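Local coordinates for ABC transporter sugar binding protein (PDB 3UOR) that probably binds maltose or related sugars in the periplasm and hands them to an ABC importer, at residues Leu83-Cys87 / Ser317-Ile321; Leu103-Gln107 / Thr134-Val138; Pro139-Thr144 / Asp339-Arg343. One frame throughout, in Å; residues are numbered along the deposited sequence.

In the fold
All three contacts reach the same mixed sheet. Contact 1 lays helix 314-324 on strand 86-90, and contact 2 is nested along the chain inside the loop that contact 1 closes. Their centres are about 12 Å apart and they touch, Trp318 CZ3 lying 4.0 Å from Val138 CG2. Contacts 2 and 3 follow one another on strand 134-150, with centres about 17 Å apart. That strand also pairs with strands 259-264, 284-287 and 303-307, consistent with a connection between the two lobes of a solute-binding protein. Contact 3 lies nearest the middle of the chain, about 9 Å from its centre to that of the chain, where the sugar cleft of such proteins is expected.

Contact 1. Residues Leu83-Cys87 / Ser317-Ile321; sequences LPDVC and SWKLI
Val86 meets Ser317 where helix 314-324 lies on one face of the mixed sheet, the helix-on-sheet layer of the alpha/beta fold of periplasmic binding proteins. The tight end is here. Val86 CG2 presses against Ser317 CB at 3.5 Å, closer than a usual carbon-carbon contact, and Asp85 CB stands 3.2 Å from Ser317 OG, a packing contact; the hydroxyl itself is hydrogen-bonded to His313 O, one turn back along the chain. The carboxylate of Asp85 is likewise turned to other partners, OD1 accepting from Arg33 N and OD2 pairing with Ser311 OG, so no hydrogen bond crosses between the two segments, and the polar groups at this end are satisfied by their surroundings.

Further along the helix the fit eases. Val86 sends its two methyls to different residues: CG1, anti to the backbone N (chi1 178°), reaches Ile321 CG1 at 4.0 Å, whereas CG2 beside the backbone N covers Ser317 and only skims Leu320 CD2 at 4.3 Å. One valine thus spans a full helical turn, from Ser317 to Ile321. Phe34 on the neighbouring strand 30-36 touches both Val86 and Leu320, while Leu305 and Ile307 of strand 303-307 pack on Ile321, and the interface is buried. Solvent begins beyond the helix, where Lys319 is exposed. Inside the helix, the turn on which Val86 packs is closed by Ile321 N, which donates to Ser317 O over 3.3 Å.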
loop_
_atom_site.group_PDB
_atom_site.type_symbol
_atom_site.label_atom_id
_atom_site.label_comp_id
_atom_site.label_asym_id
_atom_site.label_seq_id
_atom_site.Cartn_x
_atom_site.Cartn_y
_atom_site.Cartn_z
ATOM N N LEU A 83 1.806 19.017 18.588
ATOM C CA LEU A 83 2.126 18.336 17.335
ATOM C C LEU A 83 3.524 18.701 16.846
ATOM O O LEU A 83 3.983 19.821 17.040
ATOM C CB LEU A 83 1.112 18.703 16.250
ATOM C CG LEU A 83 -0.344 18.311 16.471
ATOM C CD1 LEU A 83 -1.187 18.779 15.293
ATOM C CD2 LEU A 83 -0.463 16.800 16.672
ATOM N N PRO A 84 4.202 17.752 16.191
ATOM C CA PRO A 84 5.519 18.058 15.632
ATOM C C PRO A 84 5.357 18.957 14.417
ATOM O O PRO A 84 4.229 19.231 14.012
ATOM C CB PRO A 84 6.033 16.688 15.209
ATOM C CG PRO A 84 4.790 15.922 14.889
ATOM C CD PRO A 84 3.745 16.396 15.845
ATOM N N ASP A 85 6.464 19.413 13.844
ATOM C CA ASP A 85 6.414 20.230 12.635
ATOM C C ASP A 85 6.190 19.363 11.417
ATOM O O ASP A 85 5.294 19.619 10.613
ATOM C CB ASP A 85 7.721 20.998 12.467
ATOM C CG ASP A 85 8.084 21.786 13.709
ATOM O OD1 ASP A 85 9.072 21.422 14.386
ATOM O OD2 ASP A 85 7.356 22.745 14.019
ATOM N N VAL A 86 7.020 18.340 11.279
ATOM C CA VAL A 86 6.896 17.421 10.167
ATOM C C VAL A 86 6.521 16.034 10.685
ATOM O O VAL A 86 6.939 15.619 11.771
ATOM C CB VAL A 86 8.185 17.387 9.345
ATOM C CG1 VAL A 86 8.068 16.381 8.195
ATOM C CG2 VAL A 86 8.483 18.782 8.821
ATOM N N CYS A 87 5.704 15.326 9.920
ATOM C CA CYS A 87 5.224 14.034 10.375
ATOM C C CYS A 87 4.993 13.072 9.219
ATOM O O CYS A 87 4.432 13.439 8.178
ATOM C CB CYS A 87 3.930 14.208 11.173
ATOM S SG CYS A 87 3.373 12.714 12.022
ATOM N N SER A 317 10.609 23.339 7.706
ATOM C CA SER A 317 9.893 22.079 7.609
ATOM C C SER A 317 9.737 21.658 6.158
ATOM O O SER A 317 9.985 20.507 5.823
ATOM C CB SER A 317 8.526 22.195 8.283
ATOM O OG SER A 317 8.670 22.179 9.692
ATOM N N TRP A 318 9.343 22.594 5.297
ATOM C CA TRP A 318 9.219 22.276 3.890
ATOM C C TRP A 318 10.554 21.827 3.301
ATOM O O TRP A 318 10.601 20.895 2.508
ATOM C CB TRP A 318 8.695 23.454 3.081
ATOM C CG TRP A 318 8.861 23.165 1.630
ATOM C CD1 TRP A 318 9.760 23.729 0.773
ATOM C CD2 TRP A 318 8.151 22.178 0.874
ATOM N NE1 TRP A 318 9.634 23.171 -0.484
ATOM C CE2 TRP A 318 8.650 22.219 -0.444
ATOM C CE3 TRP A 318 7.123 21.278 1.179
ATOM C CZ2 TRP A 318 8.158 21.393 -1.455
ATOM C CZ3 TRP A 318 6.640 20.459 0.179
ATOM C CH2 TRP A 318 7.158 20.523 -1.125
ATOM N N LYS A 319 11.642 22.495 3.665
ATOM C CA LYS A 319 12.955 22.130 3.114
ATOM C C LYS A 319 13.305 20.683 3.437
ATOM O O LYS A 319 13.879 19.974 2.613
ATOM C CB LYS A 319 14.064 23.060 3.631
ATOM C CG LYS A 319 14.010 24.485 3.080
ATOM C CD LYS A 319 15.109 25.337 3.710
ATOM C CE LYS A 319 15.135 26.769 3.172
ATOM N NZ LYS A 319 15.913 26.872 1.905
ATOM N N LEU A 320 12.970 20.246 4.644
ATOM C CA LEU A 320 13.219 18.866 5.020
ATOM C C LEU A 320 12.431 17.910 4.117
ATOM O O LEU A 320 12.943 16.870 3.695
ATOM C CB LEU A 320 12.870 18.632 6.488
ATOM C CG LEU A 320 12.785 17.169 6.886
ATOM C CD1 LEU A 320 14.102 16.470 6.653
ATOM C CD2 LEU A 320 12.360 17.047 8.332
ATOM N N ILE A 321 11.195 18.270 3.798
ATOM C CA ILE A 321 10.344 17.376 3.017
ATOM C C ILE A 321 10.836 17.316 1.585
ATOM O O ILE A 321 10.838 16.256 0.942
ATOM C CB ILE A 321 8.875 17.813 3.031
ATOM C CG1 ILE A 321 8.245 17.523 4.396
ATOM C CG2 ILE A 321 8.096 17.059 1.980
ATOM C CD1 ILE A 321 6.789 17.895 4.460
#

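Contact 2. Residues Leu103-Gln107 / Thr134-Val138; sequences LEPMQ and TLYGV
Leu135 O is held by two hydrogen bonds. Met106 N donates to it over 2.8 Å, nearly straight at 170° but tilted 35° from the carbonyl plane, and water 2 gives it a second proton from 2.8 Å. The same water accepts from Gln107 N, so the start of helix 107-111 is tied to the strand through solvent. Pro105 CA adds a CH···O contact to this oxygen at 3.4 Å. On the other flank, water 1 sits between Glu104 O and Tyr136 O, 2.6 Å from the latter.

Side chains fill in around these bonds. Leu103 CB packs on Tyr136 CD1 at 3.7 Å, and Leu103 O lies at the ring edge, near its plane. Met106 CB meets Leu135 CD2 at 3.8 Å; beyond CG, which passes 3.6 Å from Gly137 N, the chain kinks twice and SD turns off from the strand.

The two segments run steeply across each other, 107° apart. Helix 94-99 covers Leu103 and Tyr136 through Ala98, strand 130-131 backs Leu135 and Tyr136, and Ile307 of strand 303-307 touches Glu104 and Met106.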
loop_
_atom_site.group_PDB
_atom_site.type_symbol
_atom_site.label_atom_id
_atom_site.label_comp_id
_atom_site.label_asym_id
_atom_site.label_seq_id
_atom_site.Cartn_x
_atom_site.Cartn_y
_atom_site.Cartn_z
ATOM N N LEU A 103 -3.839 19.997 8.975
ATOM C CA LEU A 103 -2.782 19.811 7.989
ATOM C C LEU A 103 -2.597 21.053 7.130
ATOM O O LEU A 103 -3.569 21.629 6.630
ATOM C CB LEU A 103 -3.075 18.610 7.088
ATOM C CG LEU A 103 -3.147 17.224 7.721
ATOM C CD1 LEU A 103 -3.426 16.182 6.650
ATOM C CD2 LEU A 103 -1.863 16.896 8.464
ATOM N N GLU A 104 -1.343 21.445 6.946
ATOM C CA GLU A 104 -1.019 22.588 6.113
ATOM C C GLU A 104 -1.229 22.242 4.647
ATOM O O GLU A 104 -0.682 21.247 4.168
ATOM C CB GLU A 104 0.440 22.972 6.334
ATOM C CG GLU A 104 0.920 24.091 5.436
ATOM C CD GLU A 104 0.494 25.462 5.941
ATOM O OE1 GLU A 104 -0.078 25.553 7.050
ATOM O OE2 GLU A 104 0.747 26.446 5.226
ATOM N N PRO A 105 -2.007 23.062 3.919
ATOM C CA PRO A 105 -2.135 22.844 2.472
ATOM C C PRO A 105 -0.760 22.892 1.816
ATOM O O PRO A 105 0.014 23.803 2.095
ATOM C CB PRO A 105 -2.975 24.033 2.005
ATOM C CG PRO A 105 -3.733 24.473 3.259
ATOM C CD PRO A 105 -2.769 24.235 4.381
ATOM N N MET A 106 -0.467 21.928 0.953
ATOM C CA MET A 106 0.868 21.771 0.424
ATOM C C MET A 106 1.049 22.370 -0.958
ATOM O O MET A 106 2.175 22.556 -1.397
ATOM C CB MET A 106 1.246 20.296 0.367
ATOM C CG MET A 106 1.527 19.682 1.715
ATOM S SD MET A 106 3.056 20.341 2.385
ATOM C CE MET A 106 2.344 21.434 3.551
ATOM N N GLN A 107 -0.039 22.654 -1.654
ATOM C CA GLN A 107 0.082 23.081 -3.045
ATOM C C GLN A 107 0.931 24.347 -3.229
ATOM O O GLN A 107 1.697 24.429 -4.175
ATOM C CB GLN A 107 -1.286 23.223 -3.722
ATOM C CG GLN A 107 -1.201 23.537 -5.218
ATOM C CD GLN A 107 -0.229 22.633 -5.983
ATOM O OE1 GLN A 107 -0.065 21.453 -5.660
ATOM N NE2 GLN A 107 0.415 23.188 -7.009
ATOM N N THR A 134 -7.911 19.356 -2.443
ATOM C CA THR A 134 -6.837 20.124 -1.815
ATOM C C THR A 134 -5.667 19.221 -1.412
ATOM O O THR A 134 -5.871 18.185 -0.798
ATOM C CB THR A 134 -7.355 20.915 -0.585
ATOM O OG1 THR A 134 -8.363 21.843 -1.007
ATOM C CG2 THR A 134 -6.222 21.695 0.072
ATOM N N LEU A 135 -4.444 19.620 -1.758
ATOM C CA LEU A 135 -3.269 18.810 -1.460
ATOM C C LEU A 135 -2.845 18.986 -0.009
ATOM O O LEU A 135 -2.559 20.104 0.431
ATOM C CB LEU A 135 -2.104 19.182 -2.392
ATOM C CG LEU A 135 -0.871 18.278 -2.314
ATOM C CD1 LEU A 135 -1.182 16.921 -2.895
ATOM C CD2 LEU A 135 0.354 18.883 -3.020
ATOM N N TYR A 136 -2.768 17.883 0.731
ATOM C CA TYR A 136 -2.407 17.969 2.156
ATOM C C TYR A 136 -1.147 17.221 2.558
ATOM O O TYR A 136 -0.820 17.143 3.733
ATOM C CB TYR A 136 -3.565 17.482 3.025
ATOM C CG TYR A 136 -4.696 18.478 3.114
ATOM C CD1 TYR A 136 -4.561 19.638 3.858
ATOM C CD2 TYR A 136 -5.897 18.254 2.460
ATOM C CE1 TYR A 136 -5.600 20.561 3.954
ATOM C CE2 TYR A 136 -6.942 19.166 2.548
ATOM C CZ TYR A 136 -6.787 20.315 3.295
ATOM O OH TYR A 136 -7.819 21.224 3.371
ATOM N N GLY A 137 -0.450 16.636 1.598
ATOM C CA GLY A 137 0.789 15.953 1.910
ATOM C C GLY A 137 1.636 15.800 0.658
ATOM O O GLY A 137 1.218 16.170 -0.445
ATOM N N VAL A 138 2.825 15.230 0.822
ATOM C CA VAL A 138 3.635 14.820 -0.322
ATOM C C VAL A 138 3.956 13.345 -0.130
ATOM O O VAL A 138 4.361 12.942 0.961
ATOM C CB VAL A 138 4.952 15.650 -0.414
ATOM C CG1 VAL A 138 5.830 15.146 -1.555
ATOM C CG2 VAL A 138 4.638 17.127 -0.589
HETATM O O HOH W 1 0.568 18.925 5.038
HETATM O O HOH W 2 -2.885 22.465 -1.005
#

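Contact 3. Residues Pro139-Thr144 / Asp339-Arg343; sequences PWYVDT and DLPPR
The carboxylate of Asp339 is stacked on one face of the Tyr141 ring, with the two planes only 13° apart. OD2 sits 3.6 Å above the ring plane, over its centre, while Asp339 CB lies over the same face, above Tyr141 CG. The phenol is brought there by chi1 of 64°, which wedges CG between the backbone N and the carbonyl carbon. Tyr141 in turn covers part of the Trp140 indole, its CD2 lying 3.8 Å above that plane and offset toward the rim; the indole also stacks with Phe333 of helix 327-337. In the backbone, Trp140 and Tyr141 together lie opposite Ser303, a classic beta bulge, and Tyr141 OH is hydrogen-bonded to Ser303 OG.

Next to the stack, the loop 339-343 makes a single antiparallel bridge to strand 134-150. Val142 and Leu340 are its hydrogen-bonded pair: Val142 N reaches Leu340 O at 2.9 Å with an angle of 145°, in the carbonyl plane and on a lone pair. Tyr141 CA adds a CH···O contact of 3.2 Å to the same oxygen. Pro342 then seals one side. Its CD rests 3.2 Å from Trp140 O, and its CB meets both Val142 CG2 at 3.7 Å and Pro139 CB at 3.8 Å, with Val125 of helix 123-127 touching Pro139, Val142 and Pro342. Toward the far end, Leu340 CD1 meets Thr144 CG2 at 4.1 Å.

Having no N-H, Pro341 and Pro342 cannot donate to the strand, consistent with a bridge of one pair. Asp339 OD2, over the ring, also lies close to Glu40 OE2; two acidic groups this near each other would be expected to raise the affinity of one of them for a proton.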
loop_
_atom_site.group_PDB
_atom_site.type_symbol
_atom_site.label_atom_id
_atom_site.label_comp_id
_atom_site.label_asym_id
_atom_site.label_seq_id
_atom_site.Cartn_x
_atom_site.Cartn_y
_atom_site.Cartn_z
ATOM N N PRO A 139 3.743 12.524 -1.174
ATOM C CA PRO A 139 4.003 11.094 -1.003
ATOM C C PRO A 139 5.452 10.887 -0.620
ATOM O O PRO A 139 6.318 11.492 -1.243
ATOM C CB PRO A 139 3.749 10.518 -2.406
ATOM C CG PRO A 139 2.844 11.502 -3.067
ATOM C CD PRO A 139 3.265 12.848 -2.531
ATOM N N TRP A 140 5.722 10.042 0.364
ATOM C CA TRP A 140 7.104 9.768 0.742
ATOM C C TRP A 140 7.590 8.441 0.148
ATOM O O TRP A 140 8.598 8.397 -0.552
ATOM C CB TRP A 140 7.221 9.759 2.263
ATOM C CG TRP A 140 8.597 9.580 2.782
ATOM C CD1 TRP A 140 9.761 9.725 2.097
ATOM C CD2 TRP A 140 8.958 9.230 4.126
ATOM N NE1 TRP A 140 10.837 9.463 2.927
ATOM C CE2 TRP A 140 10.364 9.160 4.178
ATOM C CE3 TRP A 140 8.221 8.945 5.284
ATOM C CZ2 TRP A 140 11.051 8.834 5.341
ATOM C CZ3 TRP A 140 8.901 8.623 6.438
ATOM C CH2 TRP A 140 10.307 8.573 6.459
ATOM N N TYR A 141 6.887 7.349 0.419
ATOM C CA TYR A 141 7.235 6.081 -0.219
ATOM C C TYR A 141 5.946 5.286 -0.403
ATOM O O TYR A 141 4.929 5.604 0.201
ATOM C CB TYR A 141 8.233 5.284 0.621
ATOM C CG TYR A 141 7.693 4.840 1.961
ATOM C CD1 TYR A 141 6.958 3.668 2.087
ATOM C CD2 TYR A 141 7.913 5.601 3.094
ATOM C CE1 TYR A 141 6.458 3.270 3.312
ATOM C CE2 TYR A 141 7.435 5.219 4.310
ATOM C CZ TYR A 141 6.705 4.059 4.421
ATOM O OH TYR A 141 6.237 3.706 5.660
ATOM N N VAL A 142 5.995 4.256 -1.232
ATOM C CA VAL A 142 4.783 3.575 -1.667
ATOM C C VAL A 142 4.850 2.103 -1.270
ATOM O O VAL A 142 5.887 1.445 -1.417
ATOM C CB VAL A 142 4.607 3.652 -3.191
ATOM C CG1 VAL A 142 3.251 3.099 -3.623
ATOM C CG2 VAL A 142 4.746 5.079 -3.658
ATOM N N ASP A 143 3.742 1.609 -0.740
ATOM C CA ASP A 143 3.584 0.189 -0.482
ATOM C C ASP A 143 2.518 -0.299 -1.447
ATOM O O ASP A 143 1.407 0.216 -1.459
ATOM C CB ASP A 143 3.146 -0.017 0.964
ATOM C CG ASP A 143 2.721 -1.449 1.257
ATOM O OD1 ASP A 143 2.849 -2.328 0.374
ATOM O OD2 ASP A 143 2.257 -1.691 2.384
ATOM N N THR A 144 2.861 -1.262 -2.292
ATOM C CA THR A 144 1.848 -1.912 -3.111
ATOM C C THR A 144 2.148 -3.415 -3.143
ATOM O O THR A 144 3.263 -3.822 -2.823
ATOM C CB THR A 144 1.789 -1.316 -4.530
ATOM O OG1 THR A 144 0.636 -1.824 -5.220
ATOM C CG2 THR A 144 3.020 -1.703 -5.306
ATOM N N ASP A 339 11.811 0.586 0.693
ATOM C CA ASP A 339 10.590 1.359 0.444
ATOM C C ASP A 339 10.600 1.965 -0.943
ATOM O O ASP A 339 11.616 2.483 -1.397
ATOM C CB ASP A 339 10.390 2.444 1.504
ATOM C CG ASP A 339 10.035 1.863 2.864
ATOM O OD1 ASP A 339 9.633 0.695 2.898
ATOM O OD2 ASP A 339 10.167 2.553 3.891
ATOM N N LEU A 340 9.469 1.882 -1.627
ATOM C CA LEU A 340 9.443 2.231 -3.044
ATOM C C LEU A 340 9.361 3.736 -3.251
ATOM O O LEU A 340 8.537 4.416 -2.652
ATOM C CB LEU A 340 8.262 1.568 -3.754
ATOM C CG LEU A 340 8.058 0.053 -3.616
ATOM C CD1 LEU A 340 6.736 -0.289 -4.302
ATOM C CD2 LEU A 340 9.228 -0.691 -4.259
ATOM N N PRO A 341 10.217 4.261 -4.120
ATOM C CA PRO A 341 10.115 5.688 -4.435
ATOM C C PRO A 341 8.773 5.985 -5.071
ATOM O O PRO A 341 8.260 5.162 -5.833
ATOM C CB PRO A 341 11.234 5.892 -5.449
ATOM C CG PRO A 341 12.285 4.870 -5.050
ATOM C CD PRO A 341 11.433 3.649 -4.671
ATOM N N PRO A 342 8.214 7.162 -4.786
ATOM C CA PRO A 342 6.900 7.529 -5.333
ATOM C C PRO A 342 6.994 8.332 -6.615
ATOM O O PRO A 342 5.948 8.790 -7.068
ATOM C CB PRO A 342 6.313 8.419 -4.238
ATOM C CG PRO A 342 7.490 9.073 -3.632
ATOM C CD PRO A 342 8.639 8.071 -3.712
ATOM N N ARG A 343 8.190 8.502 -7.191
ATOM C CA ARG A 343 8.321 9.336 -8.406
ATOM C C ARG A 343 9.170 8.707 -9.512
ATOM O O ARG A 343 10.088 7.961 -9.237
ATOM C CB ARG A 343 8.829 10.757 -8.068
ATOM C CG ARG A 343 10.165 10.824 -7.356
ATOM C CD ARG A 343 10.539 12.265 -6.954
ATOM N NE ARG A 343 10.452 13.195 -8.080
ATOM C CZ ARG A 343 10.806 14.479 -8.013
ATOM N NH1 ARG A 343 11.302 14.982 -6.882
ATOM N NH2 ARG A 343 10.663 15.265 -9.073
#